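Local coordinates for protein Two-component sensor histidine kinase (Nostoc sp., PDB 6OZB) that binds the linear tetrapyrrole phycoerythrobilin through its GAF domain and probably serves as a phytochrome-type light sensor feeding a histidine kinase pathway, at residues Met53-His58 with Trp163-Ser168. The protein carries 1 engineered substitution. Sequence-based numbering, arbitrary orientation.
With PEB (phycoerythrobilin), chain F.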
# COMPACT_ATOMS: atom_id res chain seq x y z
N MET C 53 20.77 4.49 15.64
CA MET C 53 20.72 5.16 16.95
C MET C 53 19.79 4.42 17.89
O MET C 53 18.85 3.77 17.45
CB MET C 53 20.23 6.59 16.79
CG MET C 53 21.08 7.40 15.85
SD MET C 53 20.31 8.99 15.54
CE MET C 53 18.88 8.47 14.65
N ILE C 54 20.07 4.53 19.18
CA ILE C 54 19.09 4.15 20.18
C ILE C 54 18.65 5.43 20.88
O ILE C 54 19.47 6.25 21.31
CB ILE C 54 19.65 3.09 21.14
CG1 ILE C 54 19.83 1.79 20.34
CG2 ILE C 54 18.70 2.89 22.33
CD1 ILE C 54 20.26 0.62 21.10
N TYR C 55 17.34 5.61 20.91
CA TYR C 55 16.67 6.80 21.41
C TYR C 55 15.97 6.40 22.70
O TYR C 55 15.25 5.42 22.71
CB TYR C 55 15.68 7.29 20.35
CG TYR C 55 14.96 8.56 20.63
CD1 TYR C 55 15.59 9.80 20.49
CD2 TYR C 55 13.63 8.54 20.97
CE1 TYR C 55 14.90 10.96 20.73
CE2 TYR C 55 12.94 9.69 21.18
CZ TYR C 55 13.58 10.91 21.07
OH TYR C 55 12.87 12.07 21.30
N LYS C 56 16.18 7.13 23.79
CA LYS C 56 15.59 6.77 25.07
C LYS C 56 14.58 7.84 25.47
O LYS C 56 14.88 9.04 25.47
CB LYS C 56 16.68 6.62 26.13
CG LYS C 56 16.18 6.11 27.51
CD LYS C 56 17.32 6.21 28.53
CE LYS C 56 17.02 5.53 29.88
NZ LYS C 56 15.70 5.88 30.39
N PHE C 57 13.36 7.41 25.82
CA PHE C 57 12.31 8.36 26.19
C PHE C 57 12.49 8.88 27.62
O PHE C 57 12.88 8.13 28.51
CB PHE C 57 10.93 7.76 26.05
CG PHE C 57 10.48 7.59 24.64
CD1 PHE C 57 10.11 8.69 23.89
CD2 PHE C 57 10.43 6.34 24.05
CE1 PHE C 57 9.70 8.56 22.57
CE2 PHE C 57 10.02 6.19 22.74
CZ PHE C 57 9.66 7.31 21.99
N HIS C 58 12.22 10.17 27.79
CA HIS C 58 12.03 10.79 29.10
C HIS C 58 10.57 10.62 29.53
O HIS C 58 9.70 10.38 28.70
CB HIS C 58 12.37 12.29 29.04
CG HIS C 58 13.75 12.59 28.56
ND1 HIS C 58 14.88 12.23 29.25
CD2 HIS C 58 14.18 13.24 27.45
CE1 HIS C 58 15.95 12.64 28.58
NE2 HIS C 58 15.55 13.25 27.49
N TRP C 163 10.13 2.23 26.25
CA TRP C 163 11.39 2.68 26.82
C TRP C 163 12.20 3.50 25.84
O TRP C 163 12.85 4.47 26.23
CB TRP C 163 12.19 1.46 27.26
CG TRP C 163 13.51 1.73 27.93
CD1 TRP C 163 13.74 1.79 29.28
CD2 TRP C 163 14.78 1.94 27.31
NE1 TRP C 163 15.07 2.02 29.52
CE2 TRP C 163 15.73 2.11 28.33
CE3 TRP C 163 15.22 1.98 25.98
CZ2 TRP C 163 17.07 2.35 28.06
CZ3 TRP C 163 16.54 2.21 25.72
CH2 TRP C 163 17.45 2.38 26.76
N GLY C 164 12.16 3.11 24.57
CA GLY C 164 12.96 3.80 23.56
C GLY C 164 12.67 3.30 22.17
O GLY C 164 11.67 2.62 21.95
N LEU C 165 13.56 3.65 21.24
CA LEU C 165 13.45 3.24 19.83
C LEU C 165 14.80 2.81 19.32
O LEU C 165 15.82 3.44 19.65
CB LEU C 165 12.96 4.40 18.95
CG LEU C 165 11.69 5.16 19.36
CD1 LEU C 165 11.42 6.39 18.49
CD2 LEU C 165 10.49 4.21 19.31
N LEU C 166 14.80 1.78 18.46
CA LEU C 166 15.94 1.49 17.60
C LEU C 166 15.66 2.14 16.25
O LEU C 166 14.62 1.86 15.62
CB LEU C 166 16.14 -0.01 17.44
CG LEU C 166 17.23 -0.48 16.49
CD1 LEU C 166 18.59 -0.04 17.03
CD2 LEU C 166 17.16 -1.99 16.34
N VAL C 167 16.53 3.06 15.85
CA VAL C 167 16.33 3.89 14.66
C VAL C 167 17.44 3.68 13.63
O VAL C 167 18.62 3.80 13.96
CB VAL C 167 16.28 5.37 15.00
CG1 VAL C 167 15.91 6.20 13.77
CG2 VAL C 167 15.26 5.64 16.06
N SER C 168 17.06 3.38 12.39
CA SER C 168 18.02 3.16 11.32
C SER C 168 17.75 4.16 10.19
O SER C 168 16.67 4.12 9.60
CB SER C 168 17.89 1.73 10.82
OG SER C 168 18.76 1.45 9.72
CHC PEB F . 10.71 11.11 15.29
NC PEB F . 8.43 11.01 14.20
C1C PEB F . 7.48 10.09 13.86
C2C PEB F . 7.90 8.84 14.21
C3C PEB F . 9.14 8.96 14.79
C4C PEB F . 9.46 10.33 14.78
CMC PEB F . 9.89 7.75 15.33
CAC PEB F . 7.04 7.55 13.96
CBC PEB F . 7.08 7.15 12.49
CGC PEB F . 8.38 6.44 12.22
O1C PEB F . 8.64 5.40 12.89
O2C PEB F . 9.18 6.86 11.34
ND PEB F . 12.41 9.70 14.29
C1D PEB F . 11.83 10.25 15.59
C2D PEB F . 12.93 11.05 16.12
C3D PEB F . 14.02 11.04 15.28
C4D PEB F . 13.80 10.21 14.14
CMD PEB F . 12.80 11.90 17.41
CAD PEB F . 15.28 11.90 15.50
CBD PEB F . 16.51 11.33 15.28
OD PEB F . 14.56 9.96 13.23
NA PEB F . 7.10 15.82 13.51
C1A PEB F . 7.85 17.00 13.79
C2A PEB F . 6.91 18.18 13.86
C3A PEB F . 5.50 17.65 13.63
C4A PEB F . 5.69 16.13 13.41
CMA PEB F . 7.05 18.96 15.20
CBA PEB F . 4.50 19.74 12.52
OA PEB F . 9.06 17.02 13.96
CHA PEB F . 4.66 15.31 13.07
CAA PEB F . 4.70 18.21 12.45
NB PEB F . 5.92 12.93 13.34
C1B PEB F . 4.81 13.80 12.91
C2B PEB F . 3.75 13.03 12.31
C3B PEB F . 4.18 11.66 12.32
C4B PEB F . 5.53 11.56 12.97
CHB PEB F . 6.16 10.34 13.13
CMB PEB F . 2.47 13.59 11.77
CAB PEB F . 3.40 10.48 11.78
CBB PEB F . 3.90 10.16 10.39
CGB PEB F . 2.96 9.08 9.86
O1B PEB F . 2.95 7.96 10.44
O2B PEB F . 2.18 9.33 8.90
O HOH W 1 13.14 5.29 28.89
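W163 reaches across to K56 and lays its indole against the lysine's aliphatic chain. With CG anti to the backbone N (chi1 -178°), the ring swings over to the neighbouring strand, where K56 CG sits over the six-membered ring, 4.0 Å from its centroid, in a CH-pi contact. The lysine chain runs extended as far as CE, which comes 3.7 Å from W163 CZ2, then bends at its last torsion to carry NZ to a water. That water is gripped three ways: it accepts from K56 NZ and donates to both F57 O and W163 O. At the far rim of the indole, I54 CG2 meets CZ3 near the ring plane. Replacing W163 with an alanine would probably open a gap beside I54 CG2 and leave the K56 chain without its ring face, freer to turn.

The backbones are adjacent antiparallel strands in the central sheet of the GAF fold, joined by paired bonds between M53 and V167 and between Y55 and L165. A further bond runs from F57 N to W163 O at 3.0 Å. A classic beta bulge sets W163 and G164 together opposite the single residue I156 of strand 150-158; a side chain on G164 would run into Y55 O.

I54 and L166 point to the helical side, their CG1 and CD1 atoms 4.0 Å apart, with helix 178-201 packed against both. M53, Y55, L165 and V167 occupy the opposite face, toward phycoerythrobilin. Y55 and L165 rise from the sheet in a shared direction, and L165 CD1 touches both Y55 CD2 and, at 3.8 Å, PEB CMC. F57 lays CE2 against L165 CG. M53 bends at chi3 (-67°), bringing CE against both V167 CG1 and PEB CBD, 3.8 Å from the latter.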